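Local coordinates for conserved membrane protein (Chlamydia abortus, PDB 6GZU), which is a secreted effector, ChlaDUB, a CE-clan enzyme that probably acts as a deubiquitinating cysteine protease and acetyltransferase, linked to Golgi fragmentation, at residues L137-N141 with F211-Y215; S35-P40 with F98-P104; I206-L210 with F234-L239. All blocks are in the same frame, centred on the assembly; numbering follows the deposited sequence.

Contact 1 (L137-N141 with F211-Y215); sequences LVIVN and FLDKY
Leu137, Ile139 and Asn141 of strand 137-141 face helix segment 211-215, whose axis runs 11.0 Å away and nearly parallel to the strand, their N-to-C directions differing by 22°. This is helix-on-sheet packing in the core of the Ulp1-like catalytic domain: helix 204-217 lies against one face of the mixed sheet and meets every second residue of its middle strand. Ile139 carries the apolar part. Its CG1 stands anti to the carbonyl carbon (chi1 -57°) and the chain continues extended, which carries CD1 in among Phe211, Leu212 and Tyr215, residues on one side of the helix. There the methyl sits over the centre of one face of the Tyr215 ring, 3.9 Å from CD1 to the centroid, a CH-pi contact almost along the ring normal. The same CD1 lies 3.8 Å from CE2 of Phe211 and equally close to CD1 of Leu212, while the CG2 branch lies alongside CE1 of Tyr215. Toward the start of the strand segment, Leu137 reaches across Leu212 at about a right angle, its CD2 3.9 Å from Leu212 CB and near the plane of the Phe211 ring at its edge. Phe211 also stacks on Phe150 of the adjoining strand. The polar end of the contact is buried too. Tyr215 OH is hydrogen-bonded to Glu146, and Asn141 OD1 accepts from Arg144 N, which helps to fix the amide's rotation. Asn141 ND2 donates to Tyr215 OH at 2.9 Å, with an N-H...O angle of 157° and the hydroxyl oxygen in the amide plane.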
loop_
_atom_site.group_PDB
_atom_site.type_symbol
_atom_site.label_atom_id
_atom_site.label_comp_id
_atom_site.label_asym_id
_atom_site.label_seq_id
_atom_site.Cartn_x
_atom_site.Cartn_y
_atom_site.Cartn_z
ATOM N N LEU A 137 4.187 3.649 1.648
ATOM C CA LEU A 137 3.044 2.729 1.813
ATOM C C LEU A 137 1.851 3.518 2.337
ATOM O O LEU A 137 1.985 4.269 3.308
ATOM C CB LEU A 137 3.416 1.639 2.829
ATOM C CG LEU A 137 2.334 0.584 3.098
ATOM C CD1 LEU A 137 2.127 -0.262 1.834
ATOM C CD2 LEU A 137 2.702 -0.288 4.314
ATOM N N VAL A 138 0.667 3.301 1.760
ATOM C CA VAL A 138 -0.582 3.900 2.286
ATOM C C VAL A 138 -1.424 2.713 2.724
ATOM O O VAL A 138 -1.713 1.785 1.941
ATOM C CB VAL A 138 -1.315 4.703 1.194
ATOM C CG1 VAL A 138 -2.735 5.117 1.662
ATOM C CG2 VAL A 138 -0.510 5.944 0.812
ATOM N N ILE A 139 -1.837 2.709 3.987
ATOM C CA ILE A 139 -2.710 1.668 4.492
ATOM C C ILE A 139 -4.084 2.283 4.802
ATOM O O ILE A 139 -4.183 3.294 5.523
ATOM C CB ILE A 139 -2.163 1.072 5.817
ATOM C CG1 ILE A 139 -0.744 0.522 5.642
ATOM C CG2 ILE A 139 -3.169 -0.027 6.346
ATOM C CD1 ILE A 139 -0.064 0.169 6.960
ATOM N N VAL A 140 -5.155 1.665 4.314
ATOM C CA VAL A 140 -6.521 2.022 4.706
ATOM C C VAL A 140 -6.990 0.919 5.628
ATOM O O VAL A 140 -7.010 -0.265 5.249
ATOM C CB VAL A 140 -7.440 2.166 3.476
ATOM C CG1 VAL A 140 -8.908 2.318 3.911
ATOM C CG2 VAL A 140 -6.976 3.356 2.634
ATOM N N ASN A 141 -7.357 1.292 6.855
ATOM C CA ASN A 141 -7.846 0.333 7.844
ATOM C C ASN A 141 -9.291 0.684 8.135
ATOM O O ASN A 141 -9.586 1.721 8.768
ATOM C CB ASN A 141 -6.976 0.346 9.116
ATOM C CG ASN A 141 -7.345 -0.725 10.107
ATOM O OD1 ASN A 141 -8.526 -1.027 10.311
ATOM N ND2 ASN A 141 -6.346 -1.301 10.766
ATOM N N PHE A 211 7.469 -2.684 8.043
ATOM C CA PHE A 211 6.446 -1.938 8.766
ATOM C C PHE A 211 5.087 -2.627 8.671
ATOM O O PHE A 211 4.381 -2.768 9.693
ATOM C CB PHE A 211 6.355 -0.486 8.296
ATOM C CG PHE A 211 5.254 0.266 8.969
ATOM C CD1 PHE A 211 5.387 0.642 10.312
ATOM C CD2 PHE A 211 4.066 0.492 8.294
ATOM C CE1 PHE A 211 4.358 1.284 10.995
ATOM C CE2 PHE A 211 3.014 1.160 8.934
ATOM C CZ PHE A 211 3.175 1.565 10.295
ATOM N N LEU A 212 4.690 -2.991 7.463
ATOM C CA LEU A 212 3.357 -3.582 7.320
ATOM C C LEU A 212 3.290 -4.892 8.116
ATOM O O LEU A 212 2.285 -5.201 8.752
ATOM C CB LEU A 212 3.022 -3.856 5.858
ATOM C CG LEU A 212 1.611 -4.444 5.651
ATOM C CD1 LEU A 212 0.534 -3.448 6.110
ATOM C CD2 LEU A 212 1.451 -4.746 4.188
ATOM N N ASP A 213 4.352 -5.690 8.050
ATOM C CA ASP A 213 4.482 -6.925 8.819
ATOM C C ASP A 213 4.144 -6.690 10.298
ATOM O O ASP A 213 3.298 -7.365 10.884
ATOM C CB ASP A 213 5.914 -7.413 8.666
ATOM C CG ASP A 213 6.039 -8.871 8.826
ATOM O OD1 ASP A 213 5.676 -9.385 9.902
ATOM O OD2 ASP A 213 6.527 -9.519 7.882
ATOM N N LYS A 214 4.779 -5.688 10.889
ATOM C CA LYS A 214 4.559 -5.396 12.287
ATOM C C LYS A 214 3.227 -4.728 12.558
ATOM O O LYS A 214 2.605 -5.000 13.576
ATOM C CB LYS A 214 5.690 -4.492 12.761
ATOM C CG LYS A 214 7.068 -5.051 12.483
ATOM C CD LYS A 214 7.630 -5.666 13.691
ATOM C CE LYS A 214 9.032 -6.147 13.378
ATOM N NZ LYS A 214 9.510 -7.217 14.276
ATOM N N TYR A 215 2.808 -3.841 11.663
ATOM C CA TYR A 215 1.514 -3.149 11.792
ATOM C C TYR A 215 0.378 -4.141 11.868
ATOM O O TYR A 215 -0.584 -3.919 12.621
ATOM C CB TYR A 215 1.297 -2.173 10.617
ATOM C CG TYR A 215 -0.059 -1.528 10.552
ATOM C CD1 TYR A 215 -1.104 -2.149 9.888
ATOM C CD2 TYR A 215 -0.297 -0.276 11.128
ATOM C CE1 TYR A 215 -2.358 -1.562 9.823
ATOM C CE2 TYR A 215 -1.555 0.296 11.082
ATOM C CZ TYR A 215 -2.584 -0.356 10.433
ATOM O OH TYR A 215 -3.845 0.201 10.338
#

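Contact 2 (S35-P40 with F98-P104)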
loop_
_atom_site.group_PDB
_atom_site.type_symbol
_atom_site.label_atom_id
_atom_site.label_comp_id
_atom_site.label_asym_id
_atom_site.label_seq_id
_atom_site.Cartn_x
_atom_site.Cartn_y
_atom_site.Cartn_z
ATOM N N SER A 35 -5.858 -12.938 6.756
ATOM C CA SER A 35 -6.904 -13.064 5.751
ATOM C C SER A 35 -7.681 -11.768 5.501
ATOM O O SER A 35 -8.383 -11.662 4.498
ATOM C CB SER A 35 -7.859 -14.192 6.107
ATOM O OG SER A 35 -8.548 -13.917 7.310
ATOM N N ASP A 36 -7.568 -10.779 6.391
ATOM C CA ASP A 36 -8.237 -9.484 6.259
ATOM C C ASP A 36 -7.479 -8.520 5.362
ATOM O O ASP A 36 -7.935 -7.407 5.117
ATOM C CB ASP A 36 -8.354 -8.809 7.624
ATOM C CG ASP A 36 -9.455 -9.386 8.487
ATOM O OD1 ASP A 36 -10.385 -10.028 7.943
ATOM O OD2 ASP A 36 -9.389 -9.173 9.718
ATOM N N LEU A 37 -6.273 -8.897 4.920
ATOM C CA LEU A 37 -5.458 -7.973 4.140
ATOM C C LEU A 37 -5.746 -8.079 2.660
ATOM O O LEU A 37 -5.605 -9.165 2.080
ATOM C CB LEU A 37 -3.987 -8.307 4.346
ATOM C CG LEU A 37 -2.972 -7.487 3.549
ATOM C CD1 LEU A 37 -2.980 -6.044 4.045
ATOM C CD2 LEU A 37 -1.529 -8.077 3.633
ATOM N N PHE A 38 -6.135 -6.962 2.056
ATOM C CA PHE A 38 -6.260 -6.825 0.623
ATOM C C PHE A 38 -4.910 -6.380 0.027
ATOM O O PHE A 38 -4.329 -5.348 0.421
ATOM C CB PHE A 38 -7.309 -5.771 0.313
ATOM C CG PHE A 38 -7.470 -5.473 -1.138
ATOM C CD1 PHE A 38 -6.719 -4.465 -1.746
ATOM C CD2 PHE A 38 -8.421 -6.138 -1.897
ATOM C CE1 PHE A 38 -6.881 -4.165 -3.072
ATOM C CE2 PHE A 38 -8.585 -5.829 -3.262
ATOM C CZ PHE A 38 -7.808 -4.871 -3.843
ATOM N N VAL A 39 -4.437 -7.135 -0.951
ATOM C CA VAL A 39 -3.235 -6.782 -1.713
ATOM C C VAL A 39 -3.685 -6.216 -3.060
ATOM O O VAL A 39 -4.461 -6.857 -3.772
ATOM C CB VAL A 39 -2.433 -8.039 -1.940
ATOM C CG1 VAL A 39 -1.152 -7.727 -2.802
ATOM C CG2 VAL A 39 -2.081 -8.669 -0.569
ATOM N N PRO A 40 -3.254 -4.985 -3.381
ATOM C CA PRO A 40 -3.666 -4.322 -4.617
ATOM C C PRO A 40 -2.934 -4.833 -5.833
ATOM O O PRO A 40 -2.231 -5.846 -5.774
ATOM C CB PRO A 40 -3.329 -2.841 -4.362
ATOM C CG PRO A 40 -2.080 -2.916 -3.503
ATOM C CD PRO A 40 -2.350 -4.143 -2.575
ATOM N N PHE A 98 -12.510 -7.786 2.869
ATOM C CA PHE A 98 -11.243 -7.381 3.468
ATOM C C PHE A 98 -11.409 -6.200 4.420
ATOM O O PHE A 98 -12.390 -5.427 4.290
ATOM C CB PHE A 98 -10.262 -7.024 2.360
ATOM C CG PHE A 98 -9.909 -8.182 1.494
ATOM C CD1 PHE A 98 -8.974 -9.102 1.943
ATOM C CD2 PHE A 98 -10.485 -8.357 0.247
ATOM C CE1 PHE A 98 -8.617 -10.184 1.173
ATOM C CE2 PHE A 98 -10.137 -9.471 -0.532
ATOM C CZ PHE A 98 -9.167 -10.357 -0.062
ATOM N N ARG A 99 -10.420 -5.982 5.308
ATOM C CA ARG A 99 -10.495 -4.876 6.269
ATOM C C ARG A 99 -9.327 -3.914 6.228
ATOM O O ARG A 99 -9.448 -2.742 6.615
ATOM C CB ARG A 99 -10.565 -5.430 7.688
ATOM C CG ARG A 99 -11.745 -6.346 7.904
ATOM C CD ARG A 99 -13.069 -5.668 7.481
ATOM N NE ARG A 99 -13.475 -4.595 8.400
ATOM C CZ ARG A 99 -14.513 -3.787 8.182
ATOM N NH1 ARG A 99 -15.192 -3.917 7.047
ATOM N NH2 ARG A 99 -14.879 -2.863 9.088
ATOM N N ILE A 100 -8.181 -4.385 5.756
ATOM C CA ILE A 100 -6.969 -3.592 5.722
ATOM C C ILE A 100 -6.456 -3.632 4.290
ATOM O O ILE A 100 -6.274 -4.738 3.708
ATOM C CB ILE A 100 -5.900 -4.129 6.699
ATOM C CG1 ILE A 100 -6.454 -4.129 8.127
ATOM C CG2 ILE A 100 -4.599 -3.292 6.552
ATOM C CD1 ILE A 100 -5.561 -4.702 9.154
ATOM N N TYR A 101 -6.229 -2.448 3.708
ATOM C CA TYR A 101 -5.835 -2.322 2.305
ATOM C C TYR A 101 -4.496 -1.620 2.270
ATOM O O TYR A 101 -4.393 -0.475 2.695
ATOM C CB TYR A 101 -6.886 -1.492 1.546
ATOM C CG TYR A 101 -8.225 -2.194 1.399
ATOM C CD1 TYR A 101 -9.027 -2.451 2.509
ATOM C CD2 TYR A 101 -8.720 -2.547 0.125
ATOM C CE1 TYR A 101 -10.262 -3.123 2.349
ATOM C CE2 TYR A 101 -9.955 -3.179 -0.046
ATOM C CZ TYR A 101 -10.706 -3.473 1.077
ATOM O OH TYR A 101 -11.918 -4.134 0.944
ATOM N N ALA A 102 -3.457 -2.280 1.761
ATOM C CA ALA A 102 -2.123 -1.706 1.826
ATOM C C ALA A 102 -1.507 -1.497 0.445
ATOM O O ALA A 102 -1.331 -2.489 -0.290
ATOM C CB ALA A 102 -1.209 -2.546 2.707
ATOM N N TYR A 103 -1.139 -0.258 0.107
ATOM C CA TYR A 103 -0.734 0.107 -1.238
ATOM C C TYR A 103 0.681 0.609 -1.289
ATOM O O TYR A 103 1.008 1.679 -0.752
ATOM C CB TYR A 103 -1.598 1.300 -1.718
ATOM C CG TYR A 103 -3.055 0.957 -1.880
ATOM C CD1 TYR A 103 -3.927 0.953 -0.775
ATOM C CD2 TYR A 103 -3.541 0.555 -3.122
ATOM C CE1 TYR A 103 -5.270 0.586 -0.944
ATOM C CE2 TYR A 103 -4.869 0.163 -3.306
ATOM C CZ TYR A 103 -5.716 0.154 -2.218
ATOM O OH TYR A 103 -7.028 -0.225 -2.429
ATOM N N PRO A 104 1.535 -0.113 -2.008
ATOM C CA PRO A 104 2.879 0.439 -2.307
ATOM C C PRO A 104 2.702 1.663 -3.193
ATOM O O PRO A 104 1.933 1.638 -4.180
ATOM C CB PRO A 104 3.559 -0.708 -3.089
ATOM C CG PRO A 104 2.798 -1.967 -2.604
ATOM C CD PRO A 104 1.374 -1.514 -2.446
#
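Phe38 is the tightly packed centre of this contact, wedged between Phe98 and Tyr101. Extending from the chain with CG anti to the backbone N (chi1 176°), it lays a face of its ring against Tyr101, the planes 26° apart and slid so that the rings barely overlap; Phe38 CD1 comes to 3.3 Å from Tyr101 CD2. Against Phe98 the geometry is T-shaped: the edge of Phe38 points at the face of Phe98, with centroids 5.5 Å apart. Farther along, Pro40 CB rests 3.5 Å from Tyr103 CE2, and the hydroxyl of Tyr103 is hydrogen-bonded to Asp58. Pro40 CD presses to 3.0 Å from Ala102 O, a buried carbonyl oxygen without a hydrogen-bond partner. The backbones form a short parallel pairing that adds strand 37-38 to the border of the mixed sheet, beside strand 100-107. Phe38 N donates to Ile100 O at 2.8 Å, whereas the return bond from Ala102 N to Phe38 O is weak. On the other face of the sheet Leu37 CD1 meets Ile100 CG2 and Ala102 CB. Phe38 also meets the ring of His80, a zinc ligand, so the aromatic cluster borders the metal site. Toward solvent the side chains are looser, although the backbone is not: Asp36 O accepts from the N-H groups of Arg99 and Ile100. The Asp36 side chain, modelled in two conformations, only loosely flanks that of Arg99, whose guanidinium turns away to a salt bridge with Asp143.

Contact 3 (I206-L210 with F234-L239); sequences IWLSL and FLQEFL
Helix 204-217, a helix packed on the central sheet of the catalytic domain, is crossed here by the more peripheral helix 228-241, the two segments Ile206-Leu210 and Phe234-Leu239 meeting through apolar side chains at 68° with their axes 10.7 Å apart. Leu210 packs between Phe234 and Phe238. Its CB sits above the centre of the Phe238 ring, 3.9 Å from the centroid and almost exactly on the ring normal, while its CD1 continues to Phe234 CE2 at 3.4 Å and to CB of Phe238. A second CH-pi contact has the roles exchanged: Leu235 CD1 from the outer helix stands over the six-membered ring of Trp207, 3.6 Å from its centroid. In this helix-helix packing, then, each helix lays an aliphatic carbon over a ring of the other. Helix 204-217 begins at the cysteine of a probable Cys-His-Asp triad, as in CE-clan proteases, and Trp207 lies near that triad without touching it. Trp207 starts out away from the outer helix, but with CG anti to the carbonyl carbon (chi1 -84°) its indole swings back, and CZ3 reaches the edge of Phe234. At the other end Ile206 CG2, 3.7 Å from Leu235 CG, also lies at the edge of Phe238 and touches Leu239 CD2.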
loop_
_atom_site.group_PDB
_atom_site.type_symbol
_atom_site.label_atom_id
_atom_site.label_comp_id
_atom_site.label_asym_id
_atom_site.label_seq_id
_atom_site.Cartn_x
_atom_site.Cartn_y
_atom_site.Cartn_z
ATOM N N ILE A 206 12.122 -2.431 1.532
ATOM C CA ILE A 206 12.283 -3.391 2.625
ATOM C C ILE A 206 11.686 -2.776 3.887
ATOM O O ILE A 206 10.912 -3.438 4.603
ATOM C CB ILE A 206 13.747 -3.696 2.849
ATOM C CG1 ILE A 206 14.352 -4.237 1.548
ATOM C CG2 ILE A 206 13.905 -4.693 3.991
ATOM C CD1 ILE A 206 15.873 -4.382 1.579
ATOM N N TRP A 207 11.966 -1.504 4.132
ATOM C CA TRP A 207 11.419 -0.868 5.320
ATOM C C TRP A 207 9.885 -0.895 5.355
ATOM O O TRP A 207 9.277 -1.172 6.410
ATOM C CB TRP A 207 11.865 0.602 5.386
ATOM C CG TRP A 207 13.204 0.766 6.004
ATOM C CD1 TRP A 207 14.368 1.201 5.395
ATOM C CD2 TRP A 207 13.512 0.563 7.371
ATOM N NE1 TRP A 207 15.373 1.225 6.305
ATOM C CE2 TRP A 207 14.880 0.876 7.536
ATOM C CE3 TRP A 207 12.767 0.134 8.482
ATOM C CZ2 TRP A 207 15.535 0.752 8.763
ATOM C CZ3 TRP A 207 13.417 0.019 9.700
ATOM C CH2 TRP A 207 14.785 0.346 9.840
ATOM N N LEU A 208 9.235 -0.547 4.245
ATOM C CA LEU A 208 7.771 -0.460 4.278
ATOM C C LEU A 208 7.195 -1.874 4.410
ATOM O O LEU A 208 6.124 -2.041 5.033
ATOM C CB LEU A 208 7.230 0.261 3.044
ATOM C CG LEU A 208 7.347 -0.445 1.679
ATOM C CD1 LEU A 208 6.144 -1.419 1.452
ATOM C CD2 LEU A 208 7.440 0.581 0.549
ATOM N N SER A 209 7.890 -2.900 3.896
ATOM C CA SER A 209 7.410 -4.272 4.039
ATOM C C SER A 209 7.509 -4.737 5.493
ATOM O O SER A 209 6.579 -5.387 6.022
ATOM C CB SER A 209 8.202 -5.205 3.116
ATOM O OG SER A 209 7.985 -4.852 1.759
ATOM N N LEU A 210 8.632 -4.416 6.145
ATOM C CA LEU A 210 8.785 -4.696 7.579
ATOM C C LEU A 210 7.705 -3.949 8.372
ATOM O O LEU A 210 7.090 -4.509 9.294
ATOM C CB LEU A 210 10.188 -4.263 8.059
ATOM C CG LEU A 210 10.671 -4.427 9.504
ATOM C CD1 LEU A 210 12.213 -4.287 9.534
ATOM C CD2 LEU A 210 10.062 -3.377 10.446
ATOM N N PHE A 234 18.896 -4.489 12.207
ATOM C CA PHE A 234 17.442 -4.680 12.343
ATOM C C PHE A 234 16.828 -5.164 11.030
ATOM O O PHE A 234 16.053 -6.130 11.005
ATOM C CB PHE A 234 16.810 -3.356 12.785
ATOM C CG PHE A 234 15.333 -3.426 13.070
ATOM C CD1 PHE A 234 14.866 -4.037 14.219
ATOM C CD2 PHE A 234 14.427 -2.804 12.233
ATOM C CE1 PHE A 234 13.495 -4.067 14.495
ATOM C CE2 PHE A 234 13.053 -2.820 12.512
ATOM C CZ PHE A 234 12.587 -3.457 13.636
ATOM N N LEU A 235 17.166 -4.487 9.936
ATOM C CA LEU A 235 16.665 -4.853 8.609
ATOM C C LEU A 235 17.185 -6.214 8.214
ATOM O O LEU A 235 16.481 -7.007 7.612
ATOM C CB LEU A 235 17.149 -3.828 7.579
ATOM C CG LEU A 235 16.264 -3.237 6.499
ATOM C CD1 LEU A 235 14.938 -2.706 7.111
ATOM C CD2 LEU A 235 17.041 -2.103 5.841
ATOM N N GLN A 236 18.457 -6.473 8.507
ATOM C CA GLN A 236 19.040 -7.758 8.152
ATOM C C GLN A 236 18.326 -8.898 8.855
ATOM O O GLN A 236 18.104 -9.957 8.267
ATOM C CB GLN A 236 20.510 -7.803 8.543
ATOM C CG GLN A 236 21.192 -9.044 8.096
ATOM C CD GLN A 236 21.693 -8.910 6.672
ATOM O OE1 GLN A 236 20.905 -8.840 5.725
ATOM N NE2 GLN A 236 23.028 -8.846 6.518
ATOM N N GLU A 237 17.990 -8.688 10.127
ATOM C CA GLU A 237 17.257 -9.692 10.905
ATOM C C GLU A 237 15.911 -10.002 10.244
ATOM O O GLU A 237 15.491 -11.156 10.187
ATOM C CB GLU A 237 16.994 -9.168 12.317
ATOM C CG GLU A 237 16.386 -10.198 13.266
ATOM C CD GLU A 237 16.599 -9.823 14.730
ATOM N N PHE A 238 15.238 -8.966 9.755
ATOM C CA PHE A 238 13.981 -9.154 9.041
ATOM C C PHE A 238 14.181 -9.930 7.758
ATOM O O PHE A 238 13.457 -10.907 7.501
ATOM C CB PHE A 238 13.336 -7.780 8.766
ATOM C CG PHE A 238 12.234 -7.822 7.759
ATOM C CD1 PHE A 238 10.983 -8.341 8.105
ATOM C CD2 PHE A 238 12.430 -7.323 6.477
ATOM C CE1 PHE A 238 9.933 -8.360 7.193
ATOM C CE2 PHE A 238 11.386 -7.356 5.528
ATOM C CZ PHE A 238 10.125 -7.879 5.904
ATOM N N LEU A 239 15.213 -9.564 6.974
ATOM C CA LEU A 239 15.487 -10.298 5.748
ATOM C C LEU A 239 15.765 -11.767 6.012
ATOM O O LEU A 239 15.373 -12.638 5.215
ATOM C CB LEU A 239 16.651 -9.657 4.982
ATOM C CG LEU A 239 16.304 -8.286 4.382
ATOM C CD1 LEU A 239 17.566 -7.677 3.786
ATOM C CD2 LEU A 239 15.198 -8.404 3.328
#

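Overall arrangement
Helix 204-217 joins contacts 1 and 3, whereas adjacent strands of one sheet join contacts 1 and 2. Contact 1 sits near the middle of the chain with every touching residue buried; contact 2, at the sheet border beside the zinc site, has a solvent-exposed end at Ser35 and Asp36; contact 3 is farthest out, its centre about 16 Å from the centre of the chain, though its interface is largely buried. Their chemistry differs accordingly: backbone pairing and an aromatic cluster in contact 2, aliphatic-aromatic packing ending in one buried side-chain hydrogen bond in contact 1, and purely apolar and CH-pi packing in contact 3. Contacts 1 and 2 meet through strand pairing and Ile139 against Ile100.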